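Local coordinates for protein LigF (Sphingobium sp. SYK-6, PDB 4XT0) that cleaves beta-aryl ether bonds of lignin stereospecifically, as a glutathione-dependent beta-etherase of the glutathione S-transferase superfamily, at residues Glu179-Leu182 against Tyr187-Asp190; Leu88-Pro93 against Ala97-Trp102; Val173-Leu178 against Asp216-Glu221; Thr191-Ala196 against Asp231-Arg236. One frame throughout, in Å; residues are numbered along the deposited sequence.

Interaction 1: Glu179-Leu182 against Tyr187-Asp190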
loop_
_atom_site.group_PDB
_atom_site.type_symbol
_atom_site.label_atom_id
_atom_site.label_comp_id
_atom_site.label_asym_id
_atom_site.label_seq_id
_atom_site.Cartn_x
_atom_site.Cartn_y
_atom_site.Cartn_z
ATOM N N GLU A 179 0.034 18.097 -8.237
ATOM C CA GLU A 179 0.183 19.290 -9.046
ATOM C C GLU A 179 1.552 19.327 -9.695
ATOM O O GLU A 179 1.697 19.763 -10.829
ATOM C CB GLU A 179 -0.016 20.546 -8.203
ATOM C CG GLU A 179 0.091 21.821 -9.008
ATOM C CD GLU A 179 -1.067 21.969 -9.964
ATOM O OE1 GLU A 179 -2.072 21.245 -9.781
ATOM O OE2 GLU A 179 -0.980 22.801 -10.894
ATOM N N GLU A 180 2.553 18.874 -8.951
ATOM C CA GLU A 180 3.916 18.758 -9.451
ATOM C C GLU A 180 3.961 18.029 -10.801
ATOM O O GLU A 180 4.749 18.380 -11.673
ATOM C CB GLU A 180 4.770 18.033 -8.411
ATOM C CG GLU A 180 6.217 17.819 -8.767
ATOM C CD GLU A 180 6.979 17.124 -7.646
ATOM O OE1 GLU A 180 6.602 17.303 -6.465
ATOM O OE2 GLU A 180 7.951 16.397 -7.943
ATOM N N THR A 181 3.095 17.038 -10.987
ATOM C CA THR A 181 3.112 16.265 -12.228
ATOM C C THR A 181 2.060 16.785 -13.213
ATOM O O THR A 181 2.352 17.004 -14.396
ATOM C CB THR A 181 2.881 14.757 -11.959
ATOM O OG1 THR A 181 3.998 14.220 -11.234
ATOM C CG2 THR A 181 2.697 13.988 -13.263
ATOM N N LEU A 182 0.852 17.026 -12.716
ATOM C CA LEU A 182 -0.279 17.384 -13.584
ATOM C C LEU A 182 -0.196 18.805 -14.131
ATOM O O LEU A 182 -0.899 19.153 -15.079
ATOM C CB LEU A 182 -1.602 17.183 -12.834
ATOM C CG LEU A 182 -1.849 15.698 -12.541
ATOM C CD1 LEU A 182 -3.018 15.493 -11.570
ATOM C CD2 LEU A 182 -2.095 14.944 -13.846
ATOM N N TYR A 187 -1.879 13.384 -17.863
ATOM C CA TYR A 187 -2.209 12.251 -17.002
ATOM C C TYR A 187 -1.002 11.888 -16.156
ATOM O O TYR A 187 0.111 12.310 -16.456
ATOM C CB TYR A 187 -2.675 11.048 -17.838
ATOM C CG TYR A 187 -3.981 11.284 -18.587
ATOM C CD1 TYR A 187 -5.199 11.254 -17.918
ATOM C CD2 TYR A 187 -3.996 11.516 -19.958
ATOM C CE1 TYR A 187 -6.389 11.457 -18.581
ATOM C CE2 TYR A 187 -5.203 11.726 -20.639
ATOM C CZ TYR A 187 -6.393 11.689 -19.940
ATOM O OH TYR A 187 -7.601 11.891 -20.581
ATOM N N LEU A 188 -1.198 11.086 -15.111
ATOM C CA LEU A 188 -0.116 10.890 -14.145
ATOM C C LEU A 188 1.103 10.170 -14.760
ATOM O O LEU A 188 2.239 10.529 -14.452
ATOM C CB LEU A 188 -0.634 10.150 -12.910
ATOM C CG LEU A 188 -1.577 11.035 -12.083
ATOM C CD1 LEU A 188 -2.299 10.242 -11.000
ATOM C CD2 LEU A 188 -0.829 12.224 -11.476
ATOM N N VAL A 189 0.871 9.195 -15.640
ATOM C CA VAL A 189 1.963 8.547 -16.402
ATOM C C VAL A 189 1.869 9.015 -17.854
ATOM O O VAL A 189 0.775 9.038 -18.423
ATOM C CB VAL A 189 1.874 6.997 -16.329
ATOM C CG1 VAL A 189 3.110 6.325 -16.979
ATOM C CG2 VAL A 189 1.702 6.545 -14.860
ATOM N N ASP A 190 2.997 9.371 -18.465
ATOM C CA ASP A 190 2.943 10.129 -19.718
ATOM C C ASP A 190 2.554 9.274 -20.927
ATOM O O ASP A 190 2.427 9.786 -22.031
ATOM C CB ASP A 190 4.275 10.869 -19.987
ATOM C CG ASP A 190 5.501 9.940 -20.076
ATOM O OD1 ASP A 190 5.358 8.713 -20.269
ATOM O OD2 ASP A 190 6.633 10.476 -19.999
#
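L182, on the last turn of helix 161-182, meets L188 in the loop that follows, closing a short chain reversal in the helical C-terminal domain of this GST fold. The apolar part of the contact is one methyl set against a branch. CD2 of L188 lies 3.8 Å from CG of L182 and also touches both of that leucine's methyls. The two side chains cross at a slant, and each has its CG anti to the carbonyl carbon (chi1 -67° in L182, -70° in L188), which brings the branched ends closer together than the CB atoms. L178 one turn earlier, L226 of helix 224-235 and W102 of helix 93-121 pack around the pair.

A second group of contacts sets methyls against backbone. The T181 side chain starts toward the loop, and its CG2 comes 3.7 Å from O of L188, while OG1 is hydrogen-bonded to NH1 of R177. CD2 of L182 approaches C of Y187 at 4.0 Å, and the Y187 side chain starts away from the helix.

No hydrogen bond joins the two segments; the polar hold on the loop comes from around it. Q185 NE2 bonds to O of Y187, D197 OD1 takes the N-H of L188, and K95 forms a salt bridge with D190. On the helix side, the carboxylate of E179 reaches helix 224-235, with OE2 accepting from N of G225 and OE1 from N of L226.

Interaction 2: Leu88-Pro93 against Ala97-Trp102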
loop_
_atom_site.group_PDB
_atom_site.type_symbol
_atom_site.label_atom_id
_atom_site.label_comp_id
_atom_site.label_asym_id
_atom_site.label_seq_id
_atom_site.Cartn_x
_atom_site.Cartn_y
_atom_site.Cartn_z
ATOM N N LEU A 88 -6.024 -0.059 -19.645
ATOM C CA LEU A 88 -5.800 0.851 -18.509
ATOM C C LEU A 88 -4.459 0.635 -17.807
ATOM O O LEU A 88 -4.190 1.254 -16.786
ATOM C CB LEU A 88 -6.946 0.731 -17.489
ATOM C CG LEU A 88 -8.348 1.057 -18.044
ATOM C CD1 LEU A 88 -9.478 0.726 -17.050
ATOM C CD2 LEU A 88 -8.427 2.514 -18.461
ATOM N N ARG A 89 -3.610 -0.231 -18.357
ATOM C CA ARG A 89 -2.208 -0.288 -17.900
ATOM C C ARG A 89 -1.300 -0.124 -19.098
ATOM O O ARG A 89 -1.572 -0.687 -20.150
ATOM C CB ARG A 89 -1.874 -1.613 -17.200
ATOM C CG ARG A 89 -2.671 -1.937 -15.946
ATOM C CD ARG A 89 -2.058 -3.189 -15.245
ATOM N NE ARG A 89 -2.161 -4.373 -16.089
ATOM C CZ ARG A 89 -2.394 -5.616 -15.658
ATOM N NH1 ARG A 89 -2.557 -5.878 -14.364
ATOM N NH2 ARG A 89 -2.476 -6.605 -16.538
ATOM N N PRO A 90 -0.206 0.643 -18.943
ATOM C CA PRO A 90 0.786 0.762 -20.026
ATOM C C PRO A 90 1.297 -0.610 -20.460
ATOM O O PRO A 90 1.468 -1.480 -19.598
ATOM C CB PRO A 90 1.934 1.567 -19.383
ATOM C CG PRO A 90 1.327 2.265 -18.200
ATOM C CD PRO A 90 0.186 1.366 -17.720
ATOM N N ALA A 91 1.554 -0.800 -21.750
ATOM C CA ALA A 91 2.190 -2.037 -22.211
ATOM C C ALA A 91 3.684 -2.054 -21.836
ATOM O O ALA A 91 4.273 -3.106 -21.571
ATOM C CB ALA A 91 2.007 -2.197 -23.738
ATOM N N ASP A 92 4.289 -0.873 -21.829
ATOM C CA ASP A 92 5.677 -0.705 -21.430
ATOM C C ASP A 92 5.817 -1.007 -19.925
ATOM O O ASP A 92 5.240 -0.313 -19.096
ATOM C CB ASP A 92 6.119 0.725 -21.782
ATOM C CG ASP A 92 7.586 0.997 -21.498
ATOM O OD1 ASP A 92 8.107 0.528 -20.459
ATOM O OD2 ASP A 92 8.218 1.703 -22.329
ATOM N N PRO A 93 6.603 -2.032 -19.560
ATOM C CA PRO A 93 6.717 -2.378 -18.127
ATOM C C PRO A 93 7.329 -1.300 -17.231
ATOM O O PRO A 93 7.012 -1.268 -16.033
ATOM C CB PRO A 93 7.609 -3.634 -18.123
ATOM C CG PRO A 93 8.217 -3.707 -19.469
ATOM C CD PRO A 93 7.339 -2.967 -20.431
ATOM N N ALA A 97 5.312 0.124 -14.093
ATOM C CA ALA A 97 5.914 0.282 -12.761
ATOM C C ALA A 97 5.620 1.662 -12.171
ATOM O O ALA A 97 5.249 1.799 -11.001
ATOM C CB ALA A 97 7.440 0.044 -12.816
ATOM N N GLU A 98 5.805 2.690 -12.983
ATOM C CA GLU A 98 5.524 4.053 -12.554
ATOM C C GLU A 98 4.049 4.202 -12.155
ATOM O O GLU A 98 3.726 4.863 -11.166
ATOM C CB GLU A 98 5.894 5.019 -13.681
ATOM C CG GLU A 98 5.794 6.461 -13.346
ATOM C CD GLU A 98 6.389 7.333 -14.435
ATOM O OE1 GLU A 98 7.393 6.903 -15.058
ATOM O OE2 GLU A 98 5.839 8.435 -14.672
ATOM N N MET A 99 3.168 3.565 -12.926
ATOM C CA MET A 99 1.739 3.507 -12.613
ATOM C C MET A 99 1.478 2.938 -11.199
ATOM O O MET A 99 0.700 3.510 -10.430
ATOM C CB MET A 99 1.007 2.657 -13.668
ATOM C CG MET A 99 -0.529 2.630 -13.558
ATOM S SD MET A 99 -1.302 1.128 -14.258
ATOM C CE MET A 99 -0.716 -0.127 -13.132
ATOM N N ARG A 100 2.134 1.827 -10.868
ATOM C CA ARG A 100 1.955 1.177 -9.568
ATOM C C ARG A 100 2.494 2.022 -8.436
ATOM O O ARG A 100 1.970 1.944 -7.331
ATOM C CB ARG A 100 2.629 -0.214 -9.525
ATOM C CG ARG A 100 2.015 -1.206 -10.493
ATOM C CD ARG A 100 2.441 -2.682 -10.230
ATOM N NE ARG A 100 1.547 -3.508 -11.045
ATOM C CZ ARG A 100 1.924 -4.247 -12.080
ATOM N NH1 ARG A 100 3.208 -4.340 -12.408
ATOM N NH2 ARG A 100 1.008 -4.913 -12.774
ATOM N N VAL A 101 3.545 2.810 -8.692
ATOM C CA VAL A 101 4.042 3.730 -7.671
ATOM C C VAL A 101 2.902 4.695 -7.306
ATOM O O VAL A 101 2.673 4.975 -6.130
ATOM C CB VAL A 101 5.297 4.509 -8.137
ATOM C CG1 VAL A 101 5.675 5.596 -7.112
ATOM C CG2 VAL A 101 6.482 3.548 -8.324
ATOM N N TRP A 102 2.167 5.174 -8.312
ATOM C CA TRP A 102 1.014 6.051 -8.057
ATOM C C TRP A 102 -0.119 5.348 -7.335
ATOM O O TRP A 102 -0.753 5.940 -6.457
ATOM C CB TRP A 102 0.450 6.644 -9.366
ATOM C CG TRP A 102 1.218 7.825 -9.868
ATOM C CD1 TRP A 102 2.021 7.868 -10.963
ATOM C CD2 TRP A 102 1.251 9.126 -9.282
ATOM N NE1 TRP A 102 2.558 9.118 -11.106
ATOM C CE2 TRP A 102 2.115 9.913 -10.084
ATOM C CE3 TRP A 102 0.652 9.716 -8.165
ATOM C CZ2 TRP A 102 2.377 11.255 -9.806
ATOM C CZ3 TRP A 102 0.918 11.053 -7.887
ATOM C CH2 TRP A 102 1.771 11.805 -8.707
#
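The guanidinium groups of R89 and R100 meet with their planes 74° apart, NH1 of R89 standing at the edge of the R100 group, 4.0 Å from its NH2. The carboxylate of E75 gathers both, OE1 to NH1 of R89 and OE2 to NE of R100, which probably offsets their like charges. D79 takes NH2 of R89, and D79 of the second subunit takes NH1 of R100.

Beside this cluster M99 packs on the shaft of R89. Its SD is 3.8 Å from R89 CG and its CE touches CG and CD; the bend at the end of M99 (chi3 67°) turns CE onto this shaft. SD also lies 3.8 Å from CD of P90. With an alanine in place of R89, E75 would probably keep R100 but lose its second cationic partner, D79 would lose a salt bridge, and the M99 methyl would be left without the CG and CD it packs on.

D92 is the N-cap of helix 93-121, its OD1 accepting from N of F94, and the A97 N to P93 O bond (2.9 Å) closes the first turn. Residues 88-93 lead from helix 70-80 into the start of helix 93-121, with helix 195-204 packed against R89 and M99 through L195, and the second subunit against P93, A97 and R100.

Interaction 3: Val173-Leu178 against Asp216-Glu221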
loop_
_atom_site.group_PDB
_atom_site.type_symbol
_atom_site.label_atom_id
_atom_site.label_comp_id
_atom_site.label_asym_id
_atom_site.label_seq_id
_atom_site.Cartn_x
_atom_site.Cartn_y
_atom_site.Cartn_z
ATOM N N VAL A 173 0.374 18.009 1.347
ATOM C CA VAL A 173 1.484 17.309 0.699
ATOM C C VAL A 173 0.992 16.546 -0.518
ATOM O O VAL A 173 1.620 16.597 -1.580
ATOM C CB VAL A 173 2.198 16.323 1.654
ATOM C CG1 VAL A 173 3.153 15.428 0.876
ATOM C CG2 VAL A 173 2.946 17.076 2.728
ATOM N N SER A 174 -0.146 15.863 -0.369
ATOM C CA SER A 174 -0.673 15.006 -1.434
ATOM C C SER A 174 -1.057 15.804 -2.667
ATOM O O SER A 174 -0.773 15.411 -3.799
ATOM C CB SER A 174 -1.895 14.215 -0.948
ATOM O OG SER A 174 -1.554 13.303 0.079
ATOM N N VAL A 175 -1.725 16.923 -2.435
ATOM C CA VAL A 175 -2.184 17.792 -3.508
ATOM C C VAL A 175 -1.011 18.482 -4.228
ATOM O O VAL A 175 -1.032 18.628 -5.455
ATOM C CB VAL A 175 -3.180 18.838 -2.942
ATOM C CG1 VAL A 175 -3.239 20.075 -3.810
ATOM C CG2 VAL A 175 -4.551 18.196 -2.779
ATOM N N ALA A 176 0.005 18.902 -3.471
ATOM C CA ALA A 176 1.217 19.462 -4.065
ATOM C C ALA A 176 1.917 18.429 -4.960
ATOM O O ALA A 176 2.424 18.763 -6.028
ATOM C CB ALA A 176 2.180 19.964 -2.976
ATOM N N ARG A 177 1.936 17.171 -4.534
ATOM C CA ARG A 177 2.612 16.140 -5.321
ATOM C C ARG A 177 1.908 15.912 -6.665
ATOM O O ARG A 177 2.553 15.735 -7.700
ATOM C CB ARG A 177 2.684 14.828 -4.541
ATOM C CG ARG A 177 3.328 13.699 -5.330
ATOM C CD ARG A 177 4.768 14.055 -5.698
ATOM N NE ARG A 177 5.350 13.041 -6.569
ATOM C CZ ARG A 177 5.306 13.082 -7.895
ATOM N NH1 ARG A 177 4.717 14.104 -8.509
ATOM N NH2 ARG A 177 5.855 12.105 -8.605
ATOM N N LEU A 178 0.582 15.916 -6.631
ATOM C CA LEU A 178 -0.220 15.731 -7.827
ATOM C C LEU A 178 -0.017 16.885 -8.786
ATOM O O LEU A 178 0.100 16.681 -9.997
ATOM C CB LEU A 178 -1.707 15.588 -7.470
ATOM C CG LEU A 178 -2.110 14.251 -6.843
ATOM C CD1 LEU A 178 -3.496 14.351 -6.211
ATOM C CD2 LEU A 178 -2.090 13.128 -7.879
ATOM N N ASP A 216 -9.109 25.658 -0.023
ATOM C CA ASP A 216 -7.850 26.388 0.032
ATOM C C ASP A 216 -6.684 25.581 -0.544
ATOM O O ASP A 216 -5.653 26.142 -0.913
ATOM C CB ASP A 216 -7.548 26.801 1.468
ATOM C CG ASP A 216 -8.390 27.980 1.921
ATOM O OD1 ASP A 216 -8.846 28.753 1.050
ATOM O OD2 ASP A 216 -8.601 28.129 3.144
ATOM N N TYR A 217 -6.847 24.266 -0.626
ATOM C CA TYR A 217 -5.785 23.421 -1.161
ATOM C C TYR A 217 -5.951 23.217 -2.664
ATOM O O TYR A 217 -4.979 23.280 -3.418
ATOM C CB TYR A 217 -5.756 22.062 -0.449
ATOM C CG TYR A 217 -5.411 22.126 1.025
ATOM C CD1 TYR A 217 -6.403 22.314 1.982
ATOM C CD2 TYR A 217 -4.098 21.991 1.461
ATOM C CE1 TYR A 217 -6.098 22.368 3.332
ATOM C CE2 TYR A 217 -3.782 22.039 2.808
ATOM C CZ TYR A 217 -4.788 22.231 3.742
ATOM O OH TYR A 217 -4.492 22.288 5.089
ATOM N N VAL A 218 -7.185 22.963 -3.088
ATOM C CA VAL A 218 -7.476 22.645 -4.483
ATOM C C VAL A 218 -8.370 23.712 -5.125
ATOM O O VAL A 218 -9.550 23.833 -4.793
ATOM C CB VAL A 218 -8.161 21.269 -4.617
ATOM C CG1 VAL A 218 -8.454 20.956 -6.073
ATOM C CG2 VAL A 218 -7.298 20.167 -3.995
ATOM N N ASN A 219 -7.789 24.485 -6.037
ATOM C CA ASN A 219 -8.517 25.482 -6.813
ATOM C C ASN A 219 -7.675 25.929 -8.000
ATOM O O ASN A 219 -6.516 25.528 -8.124
ATOM C CB ASN A 219 -8.901 26.679 -5.944
ATOM C CG ASN A 219 -7.703 27.331 -5.297
ATOM O OD1 ASN A 219 -6.820 27.844 -5.979
ATOM N ND2 ASN A 219 -7.666 27.315 -3.971
ATOM N N GLN A 220 -8.256 26.766 -8.858
ATOM C CA GLN A 220 -7.603 27.202 -10.092
ATOM C C GLN A 220 -6.304 27.951 -9.834
ATOM O O GLN A 220 -5.336 27.795 -10.570
ATOM C CB GLN A 220 -8.545 28.092 -10.911
ATOM C CG GLN A 220 -9.781 27.373 -11.428
ATOM C CD GLN A 220 -9.457 26.364 -12.511
ATOM O OE1 GLN A 220 -8.377 26.398 -13.107
ATOM N NE2 GLN A 220 -10.391 25.455 -12.772
ATOM N N GLU A 221 -6.291 28.765 -8.787
ATOM C CA GLU A 221 -5.120 29.570 -8.471
ATOM C C GLU A 221 -3.953 28.690 -8.028
ATOM O O GLU A 221 -2.851 28.805 -8.550
ATOM C CB GLU A 221 -5.442 30.597 -7.376
ATOM C CG GLU A 221 -6.932 30.857 -7.161
ATOM C CD GLU A 221 -7.620 31.424 -8.390
ATOM O OE1 GLU A 221 -6.956 32.157 -9.155
ATOM O OE2 GLU A 221 -8.823 31.130 -8.589
#
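V175 meets V218 methyl to methyl, CG2 to CG2 at 3.6 Å, the nearest approach of the two segments. The other V175 branch, CG1, also touches V218 CG2, at 4.1 Å, and lies 3.7 Å from the carbonyl O of Y217. One isopropyl group therefore spans a neighbouring side chain and the peptide before it. The chi1 of V175 (156°) sets CG1 anti to the backbone N and CG2 anti to the carbonyl carbon, which aims both methyls at the loop. The Y217 side chain starts toward the helix but stays more than 4.5 Å from it, and the residue makes its contact through the carbonyl O.

Within the C-terminal helical domain of the GST fold, this joins helix 161-182 to the loop that leads from helix 195-204 to helix 224-235. L226, on helix 224-235, packs on both valines, and so does T223, just before that helix; Q208 adds to the V218 side.

Further out, N219 holds the loop in shape. Its ND2 bonds to O of G215, its OD1 takes the N-H of K222, and its backbone O bonds to OG1 of T223. S174 and V173, on another side of the same helix, pack on Y109 of helix 93-121, where S174 also touches F110.

Interaction 4: Thr191-Ala196 against Asp231-Arg236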
loop_
_atom_site.group_PDB
_atom_site.type_symbol
_atom_site.label_atom_id
_atom_site.label_comp_id
_atom_site.label_asym_id
_atom_site.label_seq_id
_atom_site.Cartn_x
_atom_site.Cartn_y
_atom_site.Cartn_z
ATOM N N THR A 191 2.361 7.976 -20.713
ATOM C CA THR A 191 1.802 7.104 -21.753
ATOM C C THR A 191 0.279 7.265 -21.851
ATOM O O THR A 191 -0.363 6.690 -22.735
ATOM C CB THR A 191 2.118 5.615 -21.494
ATOM O OG1 THR A 191 1.955 5.333 -20.096
ATOM C CG2 THR A 191 3.548 5.297 -21.915
ATOM N N GLY A 192 -0.295 8.036 -20.931
ATOM C CA GLY A 192 -1.714 8.346 -20.996
ATOM C C GLY A 192 -2.536 7.746 -19.870
ATOM O O GLY A 192 -2.002 7.169 -18.921
ATOM N N TYR A 193 -3.848 7.892 -19.989
ATOM C CA TYR A 193 -4.802 7.499 -18.959
ATOM C C TYR A 193 -4.624 6.064 -18.503
ATOM O O TYR A 193 -4.555 5.152 -19.332
ATOM C CB TYR A 193 -6.203 7.700 -19.510
ATOM C CG TYR A 193 -7.360 7.446 -18.575
ATOM C CD1 TYR A 193 -7.660 8.337 -17.554
ATOM C CD2 TYR A 193 -8.200 6.349 -18.767
ATOM C CE1 TYR A 193 -8.758 8.139 -16.724
ATOM C CE2 TYR A 193 -9.309 6.138 -17.948
ATOM C CZ TYR A 193 -9.581 7.042 -16.932
ATOM O OH TYR A 193 -10.680 6.878 -16.127
ATOM N N SER A 194 -4.558 5.858 -17.185
ATOM C CA SER A 194 -4.278 4.532 -16.650
ATOM C C SER A 194 -4.952 4.368 -15.298
ATOM O O SER A 194 -5.620 5.289 -14.807
ATOM C CB SER A 194 -2.765 4.310 -16.517
ATOM O OG SER A 194 -2.241 4.986 -15.366
ATOM N N LEU A 195 -4.783 3.186 -14.713
ATOM C CA LEU A 195 -5.213 2.916 -13.337
ATOM C C LEU A 195 -4.645 3.950 -12.341
ATOM O O LEU A 195 -5.275 4.218 -11.325
ATOM C CB LEU A 195 -4.795 1.502 -12.897
ATOM C CG LEU A 195 -5.387 0.315 -13.670
ATOM C CD1 LEU A 195 -4.947 -0.996 -13.017
ATOM C CD2 LEU A 195 -6.914 0.411 -13.772
ATOM N N ALA A 196 -3.472 4.524 -12.629
ATOM C CA ALA A 196 -2.945 5.606 -11.778
ATOM C C ALA A 196 -3.928 6.758 -11.678
ATOM O O ALA A 196 -4.202 7.260 -10.573
ATOM C CB ALA A 196 -1.605 6.134 -12.307
ATOM N N ASP A 231 -11.167 17.886 -14.405
ATOM C CA ASP A 231 -12.106 18.204 -15.482
ATOM C C ASP A 231 -12.010 17.212 -16.637
ATOM O O ASP A 231 -13.023 16.755 -17.162
ATOM C CB ASP A 231 -11.848 19.611 -16.011
ATOM C CG ASP A 231 -12.377 20.696 -15.084
ATOM O OD1 ASP A 231 -13.019 20.367 -14.063
ATOM O OD2 ASP A 231 -12.152 21.881 -15.388
ATOM N N ARG A 232 -10.772 16.913 -17.028
ATOM C CA ARG A 232 -10.445 15.995 -18.113
ATOM C C ARG A 232 -11.067 14.608 -17.876
ATOM O O ARG A 232 -11.747 14.046 -18.740
ATOM C CB ARG A 232 -8.907 15.918 -18.229
ATOM C CG ARG A 232 -8.310 14.947 -19.226
ATOM C CD ARG A 232 -6.777 15.169 -19.354
ATOM N NE ARG A 232 -6.465 16.577 -19.625
ATOM C CZ ARG A 232 -5.753 17.368 -18.820
ATOM N NH1 ARG A 232 -5.225 16.894 -17.697
ATOM N NH2 ARG A 232 -5.548 18.639 -19.151
ATOM N N ILE A 233 -10.850 14.061 -16.691
ATOM C CA ILE A 233 -11.368 12.734 -16.394
ATOM C C ILE A 233 -12.897 12.772 -16.321
ATOM O O ILE A 233 -13.574 11.882 -16.840
ATOM C CB ILE A 233 -10.762 12.190 -15.093
ATOM C CG1 ILE A 233 -9.248 12.079 -15.270
ATOM C CG2 ILE A 233 -11.361 10.844 -14.745
ATOM C CD1 ILE A 233 -8.528 11.636 -14.043
ATOM N N ASN A 234 -13.438 13.825 -15.715
ATOM C CA ASN A 234 -14.887 13.987 -15.643
ATOM C C ASN A 234 -15.567 14.144 -17.015
ATOM O O ASN A 234 -16.772 13.916 -17.143
ATOM C CB ASN A 234 -15.233 15.187 -14.754
ATOM C CG ASN A 234 -15.408 14.794 -13.296
ATOM O OD1 ASN A 234 -16.217 13.932 -12.976
ATOM N ND2 ASN A 234 -14.655 15.425 -12.411
ATOM N N ALA A 235 -14.803 14.533 -18.036
ATOM C CA ALA A 235 -15.353 14.654 -19.385
ATOM C C ALA A 235 -15.351 13.326 -20.171
ATOM O O ALA A 235 -15.988 13.225 -21.226
ATOM C CB ALA A 235 -14.591 15.717 -20.163
ATOM N N ARG A 236 -14.627 12.321 -19.678
ATOM C CA ARG A 236 -14.546 11.030 -20.370
ATOM C C ARG A 236 -15.914 10.371 -20.398
ATOM O O ARG A 236 -16.607 10.375 -19.391
ATOM C CB ARG A 236 -13.532 10.097 -19.698
ATOM C CG ARG A 236 -12.102 10.630 -19.669
ATOM C CD ARG A 236 -11.153 9.639 -18.981
ATOM N NE ARG A 236 -11.174 8.321 -19.620
ATOM C CZ ARG A 236 -10.393 7.985 -20.643
ATOM N NH1 ARG A 236 -9.521 8.863 -21.124
ATOM N NH2 ARG A 236 -10.468 6.772 -21.175
#
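Y193 and I233 mark the closest approach of the backbones, their CA atoms 8.8 Å apart, where the turn before helix 195-204 passes the end of helix 224-235. The side chain of R236, just beyond that helix, bends at its chi3 (57°) and lays its guanidinium flat on one face of the Y193 ring. The two planes are 14° apart and their centres 3.5 Å, a stacked cation-pi pair. The group is shifted toward the rim: CZ is 3.3 Å from CD2 of the ring, and NE lies equally close to CE2. The methylene CD adds a CH-pi contact over the same face, 3.8 Å from the ring centroid. Y193 reaches across because its CG is anti to the backbone N (chi1 -176°), and its CE1 then comes 4.2 Å from CG1 of I233.

S194, right before helix 195-204, is its N-cap, in the S-x-x-D sequence of the N-capping box found at this helix in GSTs. Here OG of S194 accepts from N of A196 at 3.0 Å, and D197 OD2 takes N of S194.

With a serine in place of Y193, the guanidinium of R236 would probably lose its flat support and be held by E26 with less restraint on its tilt, and a gap would be likely to open beside I233. E26, of helix 15-26 in the thioredoxin-like N-terminal domain, forms a salt bridge through OE2 with NE of R236 and a weak hydrogen bond with OH of Y193. I239 of helix 237-244 packs on both Y193 and I233.

In the fold
Interactions 1 and 4 lie about 11 Å apart between centres and meet at Y187, whose OH is 3.6 Å from NH1 of R236. Interaction 1 shares helix 161-182 with interaction 3, and CD2 of L188 touches CD2 of L178 at 3.9 Å. W102 brings in interaction 2, its NE1 packing 3.6 Å from O of L188. Interactions 2 and 4 are joined by a probable hydrogen bond of 2.9 Å from N of L195 to O of L88. Interactions 3 and 4 do not touch, though their segments alternate along the chain. From interaction 2, the R100 side chain is about 11 Å from a bound glutathione.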